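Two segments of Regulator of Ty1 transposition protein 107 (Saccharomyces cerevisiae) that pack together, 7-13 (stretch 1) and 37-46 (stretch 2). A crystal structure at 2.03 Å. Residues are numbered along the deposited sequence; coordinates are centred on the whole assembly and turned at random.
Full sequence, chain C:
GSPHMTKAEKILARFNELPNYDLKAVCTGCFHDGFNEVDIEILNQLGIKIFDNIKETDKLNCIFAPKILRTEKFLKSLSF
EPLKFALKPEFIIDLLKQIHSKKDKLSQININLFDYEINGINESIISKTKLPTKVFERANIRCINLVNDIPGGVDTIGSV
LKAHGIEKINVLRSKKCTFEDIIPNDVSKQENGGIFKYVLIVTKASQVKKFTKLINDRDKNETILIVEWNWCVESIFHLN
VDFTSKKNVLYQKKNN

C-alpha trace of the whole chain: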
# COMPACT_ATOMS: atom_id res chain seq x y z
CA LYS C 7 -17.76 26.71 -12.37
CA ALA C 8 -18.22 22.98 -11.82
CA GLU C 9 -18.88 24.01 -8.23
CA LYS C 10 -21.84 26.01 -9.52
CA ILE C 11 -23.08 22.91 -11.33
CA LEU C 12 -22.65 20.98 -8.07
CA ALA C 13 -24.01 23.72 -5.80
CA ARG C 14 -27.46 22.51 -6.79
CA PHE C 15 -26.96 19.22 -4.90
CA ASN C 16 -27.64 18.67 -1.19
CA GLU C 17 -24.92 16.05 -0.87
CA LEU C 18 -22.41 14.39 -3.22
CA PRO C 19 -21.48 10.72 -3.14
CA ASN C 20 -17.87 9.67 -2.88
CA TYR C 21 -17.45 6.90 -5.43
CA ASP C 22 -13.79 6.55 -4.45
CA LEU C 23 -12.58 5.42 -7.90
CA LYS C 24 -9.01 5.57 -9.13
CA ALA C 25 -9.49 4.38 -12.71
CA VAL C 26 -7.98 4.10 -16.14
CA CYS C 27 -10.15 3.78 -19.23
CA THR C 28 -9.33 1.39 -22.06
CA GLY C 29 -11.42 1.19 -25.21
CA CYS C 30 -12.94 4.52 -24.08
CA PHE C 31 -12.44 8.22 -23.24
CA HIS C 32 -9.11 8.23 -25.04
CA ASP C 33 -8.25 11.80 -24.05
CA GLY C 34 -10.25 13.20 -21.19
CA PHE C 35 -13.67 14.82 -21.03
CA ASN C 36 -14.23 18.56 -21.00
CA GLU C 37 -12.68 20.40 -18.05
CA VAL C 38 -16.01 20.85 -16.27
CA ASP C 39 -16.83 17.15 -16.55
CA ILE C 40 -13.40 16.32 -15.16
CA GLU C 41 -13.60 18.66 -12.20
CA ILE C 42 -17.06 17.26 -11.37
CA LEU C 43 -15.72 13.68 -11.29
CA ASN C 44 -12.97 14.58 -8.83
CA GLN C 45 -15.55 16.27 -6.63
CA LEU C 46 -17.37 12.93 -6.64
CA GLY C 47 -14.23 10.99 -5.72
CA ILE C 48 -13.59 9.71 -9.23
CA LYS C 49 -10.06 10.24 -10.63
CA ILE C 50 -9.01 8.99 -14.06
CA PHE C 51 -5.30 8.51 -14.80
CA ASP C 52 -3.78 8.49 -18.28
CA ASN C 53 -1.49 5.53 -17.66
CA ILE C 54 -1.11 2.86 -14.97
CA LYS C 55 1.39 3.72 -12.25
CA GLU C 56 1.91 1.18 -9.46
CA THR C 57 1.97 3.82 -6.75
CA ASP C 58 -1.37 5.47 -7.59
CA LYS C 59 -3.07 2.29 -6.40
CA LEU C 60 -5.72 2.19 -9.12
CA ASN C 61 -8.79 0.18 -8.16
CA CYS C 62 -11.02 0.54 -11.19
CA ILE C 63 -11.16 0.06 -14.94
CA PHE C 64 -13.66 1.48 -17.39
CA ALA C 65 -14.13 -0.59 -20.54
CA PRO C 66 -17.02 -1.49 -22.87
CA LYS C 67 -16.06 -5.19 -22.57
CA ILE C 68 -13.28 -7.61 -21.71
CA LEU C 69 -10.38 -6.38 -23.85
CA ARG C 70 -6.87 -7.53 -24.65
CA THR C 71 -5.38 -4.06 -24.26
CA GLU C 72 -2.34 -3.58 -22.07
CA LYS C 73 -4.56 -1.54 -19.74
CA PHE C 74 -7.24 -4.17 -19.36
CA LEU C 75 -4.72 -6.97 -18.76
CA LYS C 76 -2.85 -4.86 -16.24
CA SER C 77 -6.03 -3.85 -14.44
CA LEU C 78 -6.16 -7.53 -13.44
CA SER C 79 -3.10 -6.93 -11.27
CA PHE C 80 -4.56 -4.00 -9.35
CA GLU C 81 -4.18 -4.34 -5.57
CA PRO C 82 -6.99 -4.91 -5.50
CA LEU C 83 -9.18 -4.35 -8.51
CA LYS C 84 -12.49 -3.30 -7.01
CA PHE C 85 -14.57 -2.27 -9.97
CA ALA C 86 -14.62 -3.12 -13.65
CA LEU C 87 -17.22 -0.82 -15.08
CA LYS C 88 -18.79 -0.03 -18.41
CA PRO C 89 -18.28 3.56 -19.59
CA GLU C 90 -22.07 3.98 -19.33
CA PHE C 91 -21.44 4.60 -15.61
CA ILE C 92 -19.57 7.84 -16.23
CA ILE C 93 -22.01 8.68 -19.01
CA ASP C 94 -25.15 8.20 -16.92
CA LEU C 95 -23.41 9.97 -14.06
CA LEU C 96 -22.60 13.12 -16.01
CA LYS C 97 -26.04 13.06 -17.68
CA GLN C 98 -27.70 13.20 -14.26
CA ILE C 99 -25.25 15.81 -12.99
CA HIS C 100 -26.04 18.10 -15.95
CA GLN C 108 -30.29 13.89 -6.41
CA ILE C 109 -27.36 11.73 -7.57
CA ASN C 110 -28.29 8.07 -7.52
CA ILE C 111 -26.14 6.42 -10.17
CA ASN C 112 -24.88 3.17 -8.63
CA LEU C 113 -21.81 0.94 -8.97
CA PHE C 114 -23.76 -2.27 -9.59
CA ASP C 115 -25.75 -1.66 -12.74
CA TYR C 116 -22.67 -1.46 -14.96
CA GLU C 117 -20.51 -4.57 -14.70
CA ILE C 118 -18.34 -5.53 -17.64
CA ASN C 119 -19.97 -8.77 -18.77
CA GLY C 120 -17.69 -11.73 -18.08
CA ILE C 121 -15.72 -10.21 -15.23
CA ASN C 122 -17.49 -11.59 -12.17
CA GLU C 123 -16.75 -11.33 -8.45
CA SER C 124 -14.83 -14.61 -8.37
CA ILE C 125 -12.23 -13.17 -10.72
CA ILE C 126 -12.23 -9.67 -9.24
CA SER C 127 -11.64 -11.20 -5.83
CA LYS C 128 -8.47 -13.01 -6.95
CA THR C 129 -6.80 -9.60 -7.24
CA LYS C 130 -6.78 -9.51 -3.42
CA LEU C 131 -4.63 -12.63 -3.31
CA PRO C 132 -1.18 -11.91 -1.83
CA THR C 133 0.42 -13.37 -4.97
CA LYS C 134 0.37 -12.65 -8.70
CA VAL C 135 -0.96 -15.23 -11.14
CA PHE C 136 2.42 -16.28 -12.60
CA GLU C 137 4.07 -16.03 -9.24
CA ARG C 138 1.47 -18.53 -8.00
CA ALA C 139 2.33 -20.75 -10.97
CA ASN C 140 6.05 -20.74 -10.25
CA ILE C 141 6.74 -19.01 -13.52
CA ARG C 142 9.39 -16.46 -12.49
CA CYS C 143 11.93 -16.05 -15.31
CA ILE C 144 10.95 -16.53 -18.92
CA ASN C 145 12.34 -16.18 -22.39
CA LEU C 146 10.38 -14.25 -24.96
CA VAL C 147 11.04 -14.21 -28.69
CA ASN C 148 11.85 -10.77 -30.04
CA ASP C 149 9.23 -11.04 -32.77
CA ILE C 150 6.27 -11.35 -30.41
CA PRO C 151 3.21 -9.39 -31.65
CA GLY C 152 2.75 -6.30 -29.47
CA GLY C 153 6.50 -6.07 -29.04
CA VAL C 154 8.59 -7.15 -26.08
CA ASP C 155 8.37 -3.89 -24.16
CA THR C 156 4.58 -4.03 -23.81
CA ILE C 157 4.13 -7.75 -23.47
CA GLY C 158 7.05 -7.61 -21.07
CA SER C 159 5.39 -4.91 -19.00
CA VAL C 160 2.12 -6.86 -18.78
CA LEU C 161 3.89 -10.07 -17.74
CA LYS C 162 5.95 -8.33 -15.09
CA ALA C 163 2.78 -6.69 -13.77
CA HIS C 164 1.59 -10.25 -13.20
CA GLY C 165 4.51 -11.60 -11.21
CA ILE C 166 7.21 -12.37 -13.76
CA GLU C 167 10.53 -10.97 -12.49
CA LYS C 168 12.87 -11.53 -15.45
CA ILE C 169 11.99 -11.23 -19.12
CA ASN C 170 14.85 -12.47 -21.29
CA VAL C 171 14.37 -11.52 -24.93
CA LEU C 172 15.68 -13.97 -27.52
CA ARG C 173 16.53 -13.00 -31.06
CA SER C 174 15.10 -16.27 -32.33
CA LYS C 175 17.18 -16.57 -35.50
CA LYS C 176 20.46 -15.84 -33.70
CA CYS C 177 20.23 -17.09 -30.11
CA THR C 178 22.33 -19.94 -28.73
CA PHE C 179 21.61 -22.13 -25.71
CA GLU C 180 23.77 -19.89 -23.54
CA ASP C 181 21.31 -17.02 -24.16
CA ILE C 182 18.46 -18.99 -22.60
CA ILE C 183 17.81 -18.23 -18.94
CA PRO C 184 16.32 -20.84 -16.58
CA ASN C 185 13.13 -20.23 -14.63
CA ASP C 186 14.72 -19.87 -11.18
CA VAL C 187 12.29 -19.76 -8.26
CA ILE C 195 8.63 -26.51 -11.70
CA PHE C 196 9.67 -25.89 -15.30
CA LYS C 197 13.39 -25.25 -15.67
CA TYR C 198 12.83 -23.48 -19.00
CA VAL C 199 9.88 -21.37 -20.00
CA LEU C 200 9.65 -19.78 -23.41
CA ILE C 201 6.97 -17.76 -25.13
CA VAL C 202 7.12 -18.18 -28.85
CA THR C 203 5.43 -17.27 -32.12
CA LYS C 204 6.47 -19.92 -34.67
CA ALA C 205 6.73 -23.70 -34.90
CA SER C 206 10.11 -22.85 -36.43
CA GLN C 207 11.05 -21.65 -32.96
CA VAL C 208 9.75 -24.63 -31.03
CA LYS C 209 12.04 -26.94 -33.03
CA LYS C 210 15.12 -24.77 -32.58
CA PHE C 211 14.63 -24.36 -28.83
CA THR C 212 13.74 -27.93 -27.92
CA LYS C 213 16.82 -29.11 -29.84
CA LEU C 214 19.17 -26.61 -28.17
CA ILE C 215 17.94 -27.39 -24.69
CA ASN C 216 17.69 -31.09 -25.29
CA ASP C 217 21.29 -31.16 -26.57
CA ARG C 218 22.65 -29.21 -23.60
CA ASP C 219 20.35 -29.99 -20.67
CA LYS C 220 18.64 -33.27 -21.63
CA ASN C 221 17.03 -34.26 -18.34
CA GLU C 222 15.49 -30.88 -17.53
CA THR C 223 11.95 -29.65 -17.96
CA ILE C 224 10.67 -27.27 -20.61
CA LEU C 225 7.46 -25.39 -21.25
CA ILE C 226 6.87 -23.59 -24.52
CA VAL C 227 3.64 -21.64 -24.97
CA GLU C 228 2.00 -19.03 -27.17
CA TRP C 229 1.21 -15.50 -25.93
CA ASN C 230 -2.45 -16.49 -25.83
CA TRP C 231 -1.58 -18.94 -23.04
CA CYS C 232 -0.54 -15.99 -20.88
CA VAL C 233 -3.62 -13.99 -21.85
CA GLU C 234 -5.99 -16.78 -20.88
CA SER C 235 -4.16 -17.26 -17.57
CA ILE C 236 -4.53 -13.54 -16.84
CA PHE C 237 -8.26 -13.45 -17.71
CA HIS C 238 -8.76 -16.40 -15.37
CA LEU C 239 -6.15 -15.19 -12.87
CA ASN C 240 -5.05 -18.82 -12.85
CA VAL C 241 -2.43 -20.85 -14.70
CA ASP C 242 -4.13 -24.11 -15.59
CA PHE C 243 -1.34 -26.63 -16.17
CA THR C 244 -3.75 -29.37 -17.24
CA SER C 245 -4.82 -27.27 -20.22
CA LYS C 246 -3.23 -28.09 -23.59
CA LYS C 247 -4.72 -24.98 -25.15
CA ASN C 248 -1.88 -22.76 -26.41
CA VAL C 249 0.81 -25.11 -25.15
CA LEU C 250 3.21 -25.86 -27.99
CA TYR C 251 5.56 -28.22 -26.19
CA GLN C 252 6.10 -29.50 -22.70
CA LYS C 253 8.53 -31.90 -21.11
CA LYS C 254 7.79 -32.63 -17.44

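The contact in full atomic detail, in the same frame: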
# COMPACT_ATOMS: atom_id res chain seq x y z
N LYS C 7 -16.87 26.98 -11.24
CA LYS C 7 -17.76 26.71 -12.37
C LYS C 7 -18.46 25.35 -12.25
O LYS C 7 -19.69 25.27 -12.30
CB LYS C 7 -17.00 26.80 -13.70
CG LYS C 7 -17.83 26.39 -14.90
CD LYS C 7 -17.14 26.78 -16.21
CE LYS C 7 -17.95 26.34 -17.42
NZ LYS C 7 -17.39 26.88 -18.69
N ALA C 8 -17.67 24.29 -12.13
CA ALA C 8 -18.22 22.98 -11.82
C ALA C 8 -18.94 23.07 -10.49
O ALA C 8 -20.05 22.57 -10.33
CB ALA C 8 -17.11 21.95 -11.74
N GLU C 9 -18.29 23.74 -9.54
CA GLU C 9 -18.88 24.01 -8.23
C GLU C 9 -20.30 24.57 -8.35
O GLU C 9 -21.19 24.16 -7.61
CB GLU C 9 -18.00 24.97 -7.43
CG GLU C 9 -16.60 24.43 -7.20
CD GLU C 9 -15.74 25.38 -6.41
OE1 GLU C 9 -15.07 26.23 -7.03
OE2 GLU C 9 -15.73 25.28 -5.16
N LYS C 10 -20.50 25.50 -9.28
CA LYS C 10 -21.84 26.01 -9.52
C LYS C 10 -22.76 24.88 -9.93
O LYS C 10 -23.85 24.71 -9.39
CB LYS C 10 -21.83 27.12 -10.58
CG LYS C 10 -23.22 27.57 -11.00
CD LYS C 10 -24.04 28.03 -9.80
CE LYS C 10 -25.49 28.26 -10.18
NZ LYS C 10 -26.28 28.76 -9.01
N ILE C 11 -22.32 24.09 -10.91
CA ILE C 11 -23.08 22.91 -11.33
C ILE C 11 -23.45 22.04 -10.12
O ILE C 11 -24.57 21.53 -10.02
CB ILE C 11 -22.28 22.05 -12.32
CG1 ILE C 11 -21.99 22.83 -13.62
CG2 ILE C 11 -23.02 20.74 -12.61
CD1 ILE C 11 -23.22 23.12 -14.45
N LEU C 12 -22.49 21.89 -9.20
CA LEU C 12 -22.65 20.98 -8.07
C LEU C 12 -23.26 21.66 -6.83
O LEU C 12 -23.61 20.99 -5.85
CB LEU C 12 -21.31 20.34 -7.71
CG LEU C 12 -20.73 19.38 -8.76
CD1 LEU C 12 -19.28 19.05 -8.44
CD2 LEU C 12 -21.56 18.11 -8.88
N ALA C 13 -23.39 22.98 -6.89
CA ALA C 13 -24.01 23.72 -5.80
C ALA C 13 -25.44 23.23 -5.64
O ALA C 13 -25.95 23.12 -4.53
CB ALA C 13 -23.99 25.22 -6.10
N GLU C 37 -13.26 20.06 -19.35
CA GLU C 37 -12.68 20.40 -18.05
C GLU C 37 -13.71 20.43 -16.92
O GLU C 37 -13.40 20.07 -15.78
CB GLU C 37 -11.94 21.74 -18.13
CG GLU C 37 -11.22 22.12 -16.85
OE1 GLU C 37 -10.10 23.75 -18.17
OE2 GLU C 37 -9.92 23.92 -15.99
N VAL C 38 -14.92 20.85 -17.25
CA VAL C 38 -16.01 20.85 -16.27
C VAL C 38 -16.26 19.41 -15.83
O VAL C 38 -16.13 19.08 -14.65
CB VAL C 38 -17.30 21.45 -16.84
CG1 VAL C 38 -18.48 21.15 -15.93
CG2 VAL C 38 -17.14 22.94 -17.04
N ASP C 39 -16.60 18.56 -16.80
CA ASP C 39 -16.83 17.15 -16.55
C ASP C 39 -15.72 16.52 -15.73
O ASP C 39 -15.99 15.64 -14.90
CB ASP C 39 -17.04 16.39 -17.87
CG ASP C 39 -18.42 16.63 -18.48
OD1 ASP C 39 -19.16 17.49 -17.95
OD2 ASP C 39 -18.76 15.96 -19.48
N ILE C 40 -14.48 16.95 -15.91
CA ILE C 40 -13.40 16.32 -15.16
C ILE C 40 -13.40 16.79 -13.73
O ILE C 40 -13.28 15.99 -12.81
CB ILE C 40 -12.00 16.42 -15.84
CG1 ILE C 40 -10.87 16.11 -14.84
CG2 ILE C 40 -11.79 17.79 -16.53
CD1 ILE C 40 -10.42 17.30 -14.01
N GLU C 41 -13.58 18.09 -13.54
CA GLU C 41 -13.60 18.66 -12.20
C GLU C 41 -14.78 18.14 -11.36
O GLU C 41 -14.65 17.95 -10.14
CB GLU C 41 -13.63 20.19 -12.27
CG GLU C 41 -13.45 20.83 -10.93
OE1 GLU C 41 -11.25 19.99 -10.63
OE2 GLU C 41 -12.68 19.71 -8.99
N ILE C 42 -15.91 17.90 -12.01
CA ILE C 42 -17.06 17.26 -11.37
C ILE C 42 -16.68 15.88 -10.83
O ILE C 42 -16.89 15.60 -9.65
CB ILE C 42 -18.24 17.09 -12.35
CG1 ILE C 42 -18.82 18.45 -12.75
CG2 ILE C 42 -19.33 16.25 -11.73
CD1 ILE C 42 -20.03 18.32 -13.67
N LEU C 43 -16.12 15.02 -11.69
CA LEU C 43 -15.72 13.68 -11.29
C LEU C 43 -14.86 13.67 -10.04
O LEU C 43 -15.11 12.88 -9.11
CB LEU C 43 -14.99 12.97 -12.44
CG LEU C 43 -15.89 12.73 -13.64
CD1 LEU C 43 -15.12 12.10 -14.80
CD2 LEU C 43 -17.06 11.87 -13.24
N ASN C 44 -13.85 14.53 -10.00
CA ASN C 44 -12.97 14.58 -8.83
C ASN C 44 -13.75 14.99 -7.59
O ASN C 44 -13.51 14.48 -6.49
CB ASN C 44 -11.81 15.54 -9.06
CG ASN C 44 -11.26 15.46 -10.48
OD1 ASN C 44 -11.39 16.40 -11.26
ND2 ASN C 44 -10.65 14.31 -10.82
N GLN C 45 -14.71 15.89 -7.76
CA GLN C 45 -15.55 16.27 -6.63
C GLN C 45 -16.37 15.10 -6.13
O GLN C 45 -16.78 15.07 -4.98
CB GLN C 45 -16.46 17.45 -7.00
CG GLN C 45 -15.72 18.79 -7.02
CD GLN C 45 -14.73 18.94 -5.88
OE1 GLN C 45 -15.10 18.84 -4.71
NE2 GLN C 45 -13.46 19.15 -6.22
N LEU C 46 -16.60 14.12 -7.00
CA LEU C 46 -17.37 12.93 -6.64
C LEU C 46 -16.45 11.76 -6.31
O LEU C 46 -16.90 10.61 -6.24
CB LEU C 46 -18.33 12.53 -7.77
CG LEU C 46 -19.38 13.59 -8.14
CD1 LEU C 46 -20.15 13.19 -9.41
CD2 LEU C 46 -20.36 13.80 -7.03

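Where two helices pack mainly through apolar side chains, the spacing of residues along each helix decides which of them meet, and this contact is a compact example. The helical segments cross at 57° with their axes 9.5 Å apart at closest approach, and no hydrogen bond joins them among the modelled atoms; the contact rests on van der Waals packing. Lys7 opens it with an extended side chain, all four chi angles t, which lays its aliphatic portion against Val38: CE of Lys7 lies 3.5 Å from CG2 of Val38. Ala8 follows, pointing toward the partner helix where the backbones come nearest, its CA 5.4 Å from the CA of Val38. Its single methyl, CB, lies 4.2 Å from O of Val38, 3.9 Å from CG of Glu41 and 4.0 Å from CG1 of Ile42, so one small side chain touches residues from successive turns, Val38 and then Glu41 and Ile42. Glu9 and Lys10 make no contact, and the next turn brings Ile11 and Leu12 into play. CG2 of Ile11 meets CD1 of Ile42 at 4.0 Å. Leu12, also directed toward the partner, places CD2 4.1 Å from CG2 of Ile42 and CD1 3.5 Å from CB of Gln45. Ile42 is thus shared by Ala8, Ile11 and Leu12, while Ala13 lies out of reach.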